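Local coordinates for protein chitinase (PDB 5GZT) that probably hydrolyses chitin and chitodextrins at internal beta-1,4 linkages between N-acetylglucosamine units, as an endo-acting chitinase with two family 18 glycoside hydrolase regions, at residues 280-285 against 405-410; 299-304 against 623-628; 304-309 against 342-347. All blocks are in the same frame, centred on the assembly; numbering follows the deposited sequence.

Interaction 1: 280-285 against 405-410; sequences VSYIPA and DLDWEY
Y282 and D405 mark the nearest approach of two backbones that stay well apart, with 11.1 Å between their CA atoms, because strands 303-312 and 362-368 stand between 264-284 and 403-407 in the barrel wall. The gap is bridged by side chains reaching inward from opposite directions. Y282 extends its ring toward D407, and its OH donates to D407 OD2 over 2.7 Å. The acceptor is approached on its syn side, 22° out of the carboxylate plane, and this same oxygen sits at the edge of the ring, 3.3 Å from Y282 CE2. Ring and carboxylate are turned 56° against each other. D407 reaches this place with CG anti to its carbonyl carbon (chi1 -57°). D405 comes in beside it, its OD2 lying 3.6 Å from Y282 OH and hydrogen-bonded to S366 OG. L406, between the two acids, points the other way and packs on I367. A phenylalanine in place of Y282 would probably leave D407 OD2 without its hydroxyl donor and the carboxylate freer to turn. Residues 405-409 form the DxDxE end of the DxxDxDxE signature of family 18 glycoside hydrolases. The chemistry implies that an aromatic residue of another strand helps to fix the orientation of a signature acid inside the barrel.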
loop_
_atom_site.group_PDB
_atom_site.type_symbol
_atom_site.label_atom_id
_atom_site.label_comp_id
_atom_site.label_asym_id
_atom_site.label_seq_id
_atom_site.Cartn_x
_atom_site.Cartn_y
_atom_site.Cartn_z
ATOM N N VAL B 280 -0.963 -0.843 0.876
ATOM C CA VAL B 280 -2.349 -1.182 0.676
ATOM C C VAL B 280 -3.195 -0.610 1.829
ATOM O O VAL B 280 -3.105 -1.083 2.945
ATOM C CB VAL B 280 -2.552 -2.684 0.612
ATOM C CG1 VAL B 280 -4.034 -3.038 0.636
ATOM C CG2 VAL B 280 -1.937 -3.202 -0.694
ATOM N N SER B 281 -3.940 0.432 1.520
ATOM C CA SER B 281 -4.891 1.071 2.437
ATOM C C SER B 281 -6.317 0.535 2.279
ATOM O O SER B 281 -6.939 0.768 1.261
ATOM C CB SER B 281 -4.838 2.595 2.249
ATOM O OG SER B 281 -5.888 3.269 2.970
ATOM N N TYR B 282 -6.809 -0.221 3.250
ATOM C CA TYR B 282 -8.203 -0.685 3.272
ATOM C C TYR B 282 -9.038 0.519 3.646
ATOM O O TYR B 282 -8.661 1.263 4.560
ATOM C CB TYR B 282 -8.479 -1.791 4.296
ATOM C CG TYR B 282 -8.259 -3.199 3.792
ATOM C CD1 TYR B 282 -7.004 -3.795 3.853
ATOM C CD2 TYR B 282 -9.285 -3.951 3.270
ATOM C CE1 TYR B 282 -6.803 -5.108 3.422
ATOM C CE2 TYR B 282 -9.065 -5.252 2.823
ATOM C CZ TYR B 282 -7.819 -5.834 2.891
ATOM O OH TYR B 282 -7.584 -7.143 2.492
ATOM N N ILE B 283 -10.152 0.712 2.934
ATOM C CA ILE B 283 -11.082 1.819 3.149
ATOM C C ILE B 283 -12.457 1.221 3.291
ATOM O O ILE B 283 -12.880 0.499 2.423
ATOM C CB ILE B 283 -11.077 2.777 1.955
ATOM C CG1 ILE B 283 -9.869 3.710 2.051
ATOM C CG2 ILE B 283 -12.365 3.614 1.911
ATOM C CD1 ILE B 283 -10.146 5.031 2.761
ATOM N N PRO B 284 -13.187 1.553 4.374
ATOM C CA PRO B 284 -14.421 0.892 4.656
ATOM C C PRO B 284 -15.573 1.459 3.810
ATOM O O PRO B 284 -15.682 2.671 3.626
ATOM C CB PRO B 284 -14.690 1.264 6.118
ATOM C CG PRO B 284 -14.040 2.561 6.286
ATOM C CD PRO B 284 -12.808 2.496 5.438
ATOM N N ALA B 285 -16.452 0.573 3.420
ATOM C CA ALA B 285 -17.574 0.912 2.554
ATOM C C ALA B 285 -18.644 1.669 3.291
ATOM O O ALA B 285 -19.449 2.346 2.666
ATOM C CB ALA B 285 -18.166 -0.356 1.961
ATOM N N ASP B 405 -9.395 -8.413 -5.053
ATOM C CA ASP B 405 -8.806 -9.083 -3.894
ATOM C C ASP B 405 -9.856 -9.946 -3.204
ATOM O O ASP B 405 -10.949 -9.499 -3.016
ATOM C CB ASP B 405 -8.153 -8.001 -2.936
ATOM C CG ASP B 405 -7.889 -8.545 -1.558
ATOM O OD1 ASP B 405 -6.887 -9.265 -1.437
ATOM O OD2 ASP B 405 -8.726 -8.335 -0.658
ATOM N N LEU B 406 -9.545 -11.157 -2.776
ATOM C CA LEU B 406 -10.518 -11.932 -2.011
ATOM C C LEU B 406 -10.081 -12.062 -0.595
ATOM O O LEU B 406 -8.923 -12.440 -0.349
ATOM C CB LEU B 406 -10.660 -13.338 -2.524
ATOM C CG LEU B 406 -11.035 -13.587 -4.018
ATOM C CD1 LEU B 406 -11.368 -15.053 -4.151
ATOM C CD2 LEU B 406 -12.193 -12.712 -4.431
ATOM N N ASP B 407 -11.019 -11.837 0.331
ATOM C CA ASP B 407 -10.821 -12.029 1.767
ATOM C C ASP B 407 -11.816 -13.020 2.261
ATOM O O ASP B 407 -12.852 -12.647 2.916
ATOM C CB ASP B 407 -10.923 -10.684 2.587
ATOM C CG ASP B 407 -9.944 -9.631 2.118
ATOM O OD1 ASP B 407 -9.174 -9.940 1.142
ATOM O OD2 ASP B 407 -9.930 -8.479 2.701
ATOM N N TRP B 408 -11.522 -14.301 2.018
ATOM C CA TRP B 408 -12.382 -15.335 2.566
ATOM C C TRP B 408 -11.910 -15.748 3.917
ATOM O O TRP B 408 -10.748 -16.210 4.122
ATOM C CB TRP B 408 -12.435 -16.490 1.564
ATOM C CG TRP B 408 -13.152 -17.801 1.826
ATOM C CD1 TRP B 408 -13.749 -18.273 2.955
ATOM C CD2 TRP B 408 -13.262 -18.845 0.848
ATOM N NE1 TRP B 408 -14.218 -19.557 2.733
ATOM C CE2 TRP B 408 -13.887 -19.935 1.463
ATOM C CE3 TRP B 408 -12.850 -18.952 -0.503
ATOM C CZ2 TRP B 408 -14.171 -21.116 0.782
ATOM C CZ3 TRP B 408 -13.096 -20.179 -1.182
ATOM C CH2 TRP B 408 -13.759 -21.218 -0.530
ATOM N N GLU B 409 -12.822 -15.649 4.875
ATOM C CA GLU B 409 -12.466 -15.759 6.283
ATOM C C GLU B 409 -13.284 -16.838 6.949
ATOM O O GLU B 409 -14.242 -16.569 7.616
ATOM C CB GLU B 409 -12.547 -14.372 6.993
ATOM C CG GLU B 409 -11.801 -13.249 6.238
ATOM C CD GLU B 409 -11.603 -11.946 7.036
ATOM O OE1 GLU B 409 -11.807 -11.978 8.243
ATOM O OE2 GLU B 409 -11.220 -10.907 6.448
ATOM N N TYR B 410 -12.911 -18.103 6.822
ATOM C CA TYR B 410 -11.756 -18.627 6.084
ATOM C C TYR B 410 -12.123 -20.055 5.533
ATOM O O TYR B 410 -12.917 -20.785 6.151
ATOM C CB TYR B 410 -10.544 -18.789 7.026
ATOM C CG TYR B 410 -10.199 -17.574 7.897
ATOM C CD1 TYR B 410 -9.341 -16.574 7.432
ATOM C CD2 TYR B 410 -10.737 -17.448 9.178
ATOM C CE1 TYR B 410 -9.025 -15.469 8.225
ATOM C CE2 TYR B 410 -10.427 -16.365 9.982
ATOM C CZ TYR B 410 -9.565 -15.379 9.501
ATOM O OH TYR B 410 -9.287 -14.300 10.307
#

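Interaction 2: 299-304 against 623-628; sequences TKFTHL and WEYSQD
F301 and Y625 meet on the outer side of a (beta/alpha)8 TIM barrel, where the approach to strand 303-312 passes the turn that follows strand 619-623. Their contact is aromatic. F301 presents its edge to the face of Y625 in an offset edge-to-face pair, with centroids 5.5 Å apart and planes at 80°. The touching corner is F301 CE2, 3.7 Å from Y625 CE1, and CD2 follows a little farther off. F301 takes the crowded position, with CG between its backbone N and carbonyl carbon (chi1 50°), and this swings the ring across to Y625. Both rings also rest on S281 of strand 264-284, while A635 of helix 633-642 packs against Y625.

The polar bonds lie around this pair rather than across it. Y625 OH is hydrogen-bonded to the backbone N of D297, which ties down the far end of the ring. On the other segment, T302 OG1 and H303 ND1 are 2.8 Å apart in a hydrogen bond, and H303 NE2 bonds to E452. The turn at 623-628 is stiffened by E624, which follows a cis peptide bond after W623, a feature recurring in family 18 chitinases. E624 OE2 is gripped twice, by S626 OG at 2.6 Å through its syn lone pair and by S626 N at 2.8 Å, close to the C-O axis. From the same residue, E624 N donates to Q627 OE1 over 3.0 Å, lying well above that amide's carbonyl plane.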
loop_
_atom_site.group_PDB
_atom_site.type_symbol
_atom_site.label_atom_id
_atom_site.label_comp_id
_atom_site.label_asym_id
_atom_site.label_seq_id
_atom_site.Cartn_x
_atom_site.Cartn_y
_atom_site.Cartn_z
ATOM N N THR B 299 -1.827 10.427 -1.699
ATOM C CA THR B 299 -0.364 10.459 -1.946
ATOM C C THR B 299 0.414 9.544 -1.022
ATOM O O THR B 299 1.541 9.256 -1.293
ATOM C CB THR B 299 0.256 11.869 -1.910
ATOM O OG1 THR B 299 0.252 12.423 -0.579
ATOM C CG2 THR B 299 -0.510 12.847 -2.857
ATOM N N LYS B 300 -0.173 9.085 0.069
ATOM C CA LYS B 300 0.553 8.272 1.059
ATOM C C LYS B 300 0.387 6.757 0.929
ATOM O O LYS B 300 0.894 5.972 1.774
ATOM C CB LYS B 300 0.114 8.721 2.419
ATOM C CG LYS B 300 0.210 10.212 2.628
ATOM C CD LYS B 300 1.641 10.673 2.480
ATOM C CE LYS B 300 1.688 12.185 2.545
ATOM N NZ LYS B 300 2.992 12.497 3.122
ATOM N N PHE B 301 -0.288 6.328 -0.128
ATOM C CA PHE B 301 -0.403 4.913 -0.331
ATOM C C PHE B 301 -0.442 4.628 -1.800
ATOM O O PHE B 301 -0.614 5.540 -2.592
ATOM C CB PHE B 301 -1.610 4.314 0.402
ATOM C CG PHE B 301 -2.933 5.011 0.187
ATOM C CD1 PHE B 301 -3.667 4.836 -0.984
ATOM C CD2 PHE B 301 -3.533 5.717 1.225
ATOM C CE1 PHE B 301 -4.915 5.464 -1.143
ATOM C CE2 PHE B 301 -4.748 6.357 1.097
ATOM C CZ PHE B 301 -5.465 6.236 -0.094
ATOM N N THR B 302 -0.299 3.374 -2.163
ATOM C CA THR B 302 -0.229 3.008 -3.582
ATOM C C THR B 302 -1.445 2.274 -4.042
ATOM O O THR B 302 -1.755 2.283 -5.269
ATOM C CB THR B 302 0.995 2.133 -3.904
ATOM O OG1 THR B 302 0.891 0.890 -3.203
ATOM C CG2 THR B 302 2.225 2.839 -3.495
ATOM N N HIS B 303 -2.124 1.630 -3.107
ATOM C CA HIS B 303 -3.321 0.842 -3.395
ATOM C C HIS B 303 -4.400 1.163 -2.380
ATOM O O HIS B 303 -4.113 1.294 -1.204
ATOM C CB HIS B 303 -3.068 -0.631 -3.269
ATOM C CG HIS B 303 -2.185 -1.217 -4.320
ATOM N ND1 HIS B 303 -0.891 -0.791 -4.548
ATOM C CD2 HIS B 303 -2.378 -2.279 -5.145
ATOM C CE1 HIS B 303 -0.341 -1.547 -5.478
ATOM N NE2 HIS B 303 -1.235 -2.422 -5.890
ATOM N N LEU B 304 -5.642 1.211 -2.831
ATOM C CA LEU B 304 -6.806 1.476 -1.997
ATOM C C LEU B 304 -7.736 0.288 -2.225
ATOM O O LEU B 304 -8.055 -0.035 -3.371
ATOM C CB LEU B 304 -7.322 2.836 -2.379
ATOM C CG LEU B 304 -8.711 3.481 -2.205
ATOM C CD1 LEU B 304 -9.626 2.675 -1.324
ATOM C CD2 LEU B 304 -8.592 4.959 -1.857
ATOM N N TRP B 623 -5.510 -2.131 8.052
ATOM C CA TRP B 623 -6.919 -2.054 8.295
ATOM C C TRP B 623 -7.126 -1.090 9.452
ATOM O O TRP B 623 -6.590 -1.364 10.535
ATOM C CB TRP B 623 -7.432 -3.403 8.793
ATOM C CG TRP B 623 -8.884 -3.335 9.106
ATOM C CD1 TRP B 623 -9.469 -3.050 10.309
ATOM C CD2 TRP B 623 -9.936 -3.534 8.190
ATOM N NE1 TRP B 623 -10.817 -3.053 10.187
ATOM C CE2 TRP B 623 -11.148 -3.330 8.896
ATOM C CE3 TRP B 623 -9.992 -3.861 6.852
ATOM C CZ2 TRP B 623 -12.392 -3.418 8.284
ATOM C CZ3 TRP B 623 -11.269 -3.950 6.230
ATOM C CH2 TRP B 623 -12.428 -3.773 6.948
ATOM N N GLU B 624 -7.840 0.026 9.291
ATOM C CA GLU B 624 -8.261 0.588 8.024
ATOM C C GLU B 624 -8.106 2.116 8.116
ATOM O O GLU B 624 -8.036 2.692 9.216
ATOM C CB GLU B 624 -9.688 0.139 7.599
ATOM C CG GLU B 624 -10.816 0.140 8.651
ATOM C CD GLU B 624 -11.506 1.483 8.799
ATOM O OE1 GLU B 624 -12.517 1.493 9.458
ATOM O OE2 GLU B 624 -11.017 2.526 8.313
ATOM N N TYR B 625 -7.976 2.731 6.952
ATOM C CA TYR B 625 -7.486 4.128 6.821
ATOM C C TYR B 625 -8.244 5.113 7.690
ATOM O O TYR B 625 -7.616 6.025 8.228
ATOM C CB TYR B 625 -7.484 4.563 5.369
ATOM C CG TYR B 625 -6.918 5.944 5.082
ATOM C CD1 TYR B 625 -5.590 6.128 4.815
ATOM C CD2 TYR B 625 -7.752 7.087 5.073
ATOM C CE1 TYR B 625 -5.049 7.390 4.636
ATOM C CE2 TYR B 625 -7.229 8.341 4.783
ATOM C CZ TYR B 625 -5.891 8.490 4.586
ATOM O OH TYR B 625 -5.316 9.730 4.337
ATOM N N SER B 626 -9.553 4.913 7.847
ATOM C CA SER B 626 -10.380 5.917 8.566
ATOM C C SER B 626 -10.183 5.967 10.081
ATOM O O SER B 626 -10.715 6.861 10.769
ATOM C CB SER B 626 -11.872 5.701 8.254
ATOM O OG SER B 626 -12.487 4.592 8.946
ATOM N N GLN B 627 -9.463 4.984 10.640
ATOM C CA GLN B 627 -9.229 4.917 12.094
ATOM C C GLN B 627 -8.036 5.699 12.561
ATOM O O GLN B 627 -7.792 5.778 13.759
ATOM C CB GLN B 627 -9.039 3.432 12.453
ATOM C CG GLN B 627 -10.240 2.556 12.200
ATOM C CD GLN B 627 -9.925 1.055 12.302
ATOM O OE1 GLN B 627 -8.787 0.560 12.048
ATOM N NE2 GLN B 627 -10.915 0.323 12.639
ATOM N N ASP B 628 -7.309 6.305 11.629
ATOM C CA ASP B 628 -6.082 7.032 11.939
ATOM C C ASP B 628 -6.380 8.377 12.680
ATOM O O ASP B 628 -7.500 8.793 12.820
ATOM C CB ASP B 628 -5.383 7.286 10.631
ATOM C CG ASP B 628 -3.937 7.489 10.726
ATOM O OD1 ASP B 628 -3.341 7.690 11.835
ATOM O OD2 ASP B 628 -3.381 7.460 9.603
#

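Interaction 3: 304-309 against 342-347; sequences LYYAFG and NPDESN
Y306 OH is gripped twice, as donor and as acceptor: it gives its hydrogen to D344 OD1 over 2.5 Å and accepts from N347 ND2 over 3.0 Å. The second bond is nearly straight, at 164°, and runs in the plane of the N347 amide. D344 OD1 is met on its anti side and somewhat out of the carboxylate plane, while it lies in the plane of the Y306 ring, at the edge. Ring and carboxylate thus stand almost perpendicular, 86° apart. Y306 spans the distance because its CG is anti to the backbone N (chi1 -171°), which sends the ring outward to the helix start, where N347 CB comes within 3.7 Å of Y306 CE1. Further along helix 344-352, L348 and L351 pack against the same side chain.

This is an outward-facing residue of a TIM-barrel strand meeting the N-terminal turn of a helix that covers the wall. P343 is the N-cap residue and the centre of an inverse gamma turn, in which D344 N donates to N342 O over 2.9 Å; N347 N then bonds back to P343 O. The carboxylate of D344 thus sits in the first turn, where the helix end would probably help to stabilise its negative charge.

D344 has further donors. A water gives one hydrogen bond to D344 OD1 and another to F308 O, each 2.6 Å long, linking the acid to the strand backbone just past a cis peptide. N347 is itself held by hydrogen bonds, OD1 to W289 N and ND2 also to V287 O. N342 ND2 bonds to A285 O and also reaches D344 OD2 over 3.0 Å, coming from above the carboxylate plane.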
loop_
_atom_site.group_PDB
_atom_site.type_symbol
_atom_site.label_atom_id
_atom_site.label_comp_id
_atom_site.label_asym_id
_atom_site.label_seq_id
_atom_site.Cartn_x
_atom_site.Cartn_y
_atom_site.Cartn_z
ATOM N N LEU B 304 -5.642 1.211 -2.831
ATOM C CA LEU B 304 -6.806 1.476 -1.997
ATOM C C LEU B 304 -7.736 0.288 -2.225
ATOM O O LEU B 304 -8.055 -0.035 -3.371
ATOM C CB LEU B 304 -7.322 2.836 -2.379
ATOM C CG LEU B 304 -8.711 3.481 -2.205
ATOM C CD1 LEU B 304 -9.626 2.675 -1.324
ATOM C CD2 LEU B 304 -8.592 4.959 -1.857
ATOM N N TYR B 305 -8.037 -0.449 -1.166
ATOM C CA TYR B 305 -8.964 -1.604 -1.219
ATOM C C TYR B 305 -10.323 -1.153 -0.666
ATOM O O TYR B 305 -10.438 -0.730 0.546
ATOM C CB TYR B 305 -8.501 -2.807 -0.363
ATOM C CG TYR B 305 -7.453 -3.683 -0.950
ATOM C CD1 TYR B 305 -6.628 -3.233 -1.976
ATOM C CD2 TYR B 305 -7.287 -4.995 -0.502
ATOM C CE1 TYR B 305 -5.696 -4.071 -2.535
ATOM C CE2 TYR B 305 -6.346 -5.825 -1.063
ATOM C CZ TYR B 305 -5.578 -5.363 -2.094
ATOM O OH TYR B 305 -4.573 -6.122 -2.687
ATOM N N TYR B 306 -11.375 -1.250 -1.508
ATOM C CA TYR B 306 -12.734 -0.919 -1.064
ATOM C C TYR B 306 -13.261 -2.121 -0.345
ATOM O O TYR B 306 -13.399 -3.207 -0.918
ATOM C CB TYR B 306 -13.651 -0.513 -2.218
ATOM C CG TYR B 306 -15.003 0.051 -1.782
ATOM C CD1 TYR B 306 -15.085 1.293 -1.206
ATOM C CD2 TYR B 306 -16.166 -0.668 -1.945
ATOM C CE1 TYR B 306 -16.305 1.823 -0.806
ATOM C CE2 TYR B 306 -17.401 -0.142 -1.581
ATOM C CZ TYR B 306 -17.462 1.096 -0.995
ATOM O OH TYR B 306 -18.671 1.636 -0.644
ATOM N N ALA B 307 -13.482 -1.948 0.974
ATOM C CA ALA B 307 -13.842 -3.018 1.832
ATOM C C ALA B 307 -15.325 -2.861 2.247
ATOM O O ALA B 307 -15.646 -2.123 3.209
ATOM C CB ALA B 307 -12.970 -2.981 3.039
ATOM N N PHE B 308 -16.253 -3.559 1.626
ATOM C CA PHE B 308 -16.088 -4.768 0.846
ATOM C C PHE B 308 -17.266 -4.901 -0.145
ATOM O O PHE B 308 -18.433 -4.377 0.073
ATOM C CB PHE B 308 -16.216 -5.983 1.748
ATOM C CG PHE B 308 -15.100 -6.130 2.768
ATOM C CD1 PHE B 308 -13.848 -6.628 2.382
ATOM C CD2 PHE B 308 -15.328 -5.884 4.107
ATOM C CE1 PHE B 308 -12.848 -6.816 3.295
ATOM C CE2 PHE B 308 -14.330 -6.040 5.053
ATOM C CZ PHE B 308 -13.087 -6.500 4.657
ATOM N N GLY B 309 -16.961 -5.636 -1.207
ATOM C CA GLY B 309 -17.977 -6.311 -1.960
ATOM C C GLY B 309 -18.406 -7.566 -1.287
ATOM O O GLY B 309 -17.656 -8.178 -0.555
ATOM N N ASN B 342 -26.586 2.186 2.300
ATOM C CA ASN B 342 -25.132 2.465 2.222
ATOM C C ASN B 342 -24.739 3.004 0.829
ATOM O O ASN B 342 -25.006 2.375 -0.146
ATOM C CB ASN B 342 -24.349 1.193 2.538
ATOM C CG ASN B 342 -22.908 1.504 2.833
ATOM O OD1 ASN B 342 -22.629 2.174 3.833
ATOM N ND2 ASN B 342 -22.022 1.203 1.868
ATOM N N PRO B 343 -24.102 4.166 0.739
ATOM C CA PRO B 343 -23.819 4.801 -0.521
ATOM C C PRO B 343 -22.606 4.303 -1.330
ATOM O O PRO B 343 -21.707 5.074 -1.636
ATOM C CB PRO B 343 -23.595 6.238 -0.100
ATOM C CG PRO B 343 -22.910 6.074 1.196
ATOM C CD PRO B 343 -23.641 4.998 1.860
ATOM N N ASP B 344 -22.682 3.059 -1.764
ATOM C CA ASP B 344 -21.571 2.387 -2.379
ATOM C C ASP B 344 -21.135 3.030 -3.689
ATOM O O ASP B 344 -19.889 3.221 -3.946
ATOM C CB ASP B 344 -21.835 0.893 -2.513
ATOM C CG ASP B 344 -21.737 0.171 -1.195
ATOM O OD1 ASP B 344 -20.572 -0.042 -0.667
ATOM O OD2 ASP B 344 -22.839 -0.148 -0.659
ATOM N N GLU B 345 -22.124 3.454 -4.480
ATOM C CA GLU B 345 -21.819 3.984 -5.794
ATOM C C GLU B 345 -21.229 5.347 -5.650
ATOM O O GLU B 345 -20.239 5.673 -6.317
ATOM C CB GLU B 345 -23.062 3.977 -6.712
ATOM C CG GLU B 345 -23.612 2.562 -6.924
ATOM C CD GLU B 345 -24.413 2.349 -8.219
ATOM O OE1 GLU B 345 -25.052 3.318 -8.717
ATOM O OE2 GLU B 345 -24.428 1.183 -8.711
ATOM N N SER B 346 -21.810 6.167 -4.800
ATOM C CA SER B 346 -21.164 7.432 -4.466
ATOM C C SER B 346 -19.686 7.224 -3.937
ATOM O O SER B 346 -18.737 7.939 -4.309
ATOM C CB SER B 346 -21.980 8.110 -3.363
ATOM O OG SER B 346 -21.468 9.397 -3.137
ATOM N N ASN B 347 -19.533 6.255 -3.041
ATOM C CA ASN B 347 -18.221 6.001 -2.392
ATOM C C ASN B 347 -17.175 5.704 -3.446
ATOM O O ASN B 347 -16.136 6.459 -3.592
ATOM C CB ASN B 347 -18.371 4.840 -1.448
ATOM C CG ASN B 347 -18.877 5.250 -0.084
ATOM O OD1 ASN B 347 -18.983 6.392 0.237
ATOM N ND2 ASN B 347 -19.142 4.294 0.732
HETATM O O HOH W 1 -19.803 -2.501 -1.149
#

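How the interactions relate
All three contacts are buried and gather around the neighbouring strands 264-284 and 303-312, but they use different faces of the barrel. Interaction 1 lies inside, where an acid of the family signature is met by a tyrosine; interactions 2 and 3 lie outside, between the wall and its coverings. Of these two, interaction 2 is apolar across its interface and interaction 3 polar, with a water included. The main chain probably couples them by hydrogen bonds, S281 N to H303 O, I283 N to Y305 O and Y625 N to Y282 O. Inside the barrel, W623 packs on A307 and F308, joining the segments of interactions 2 and 3.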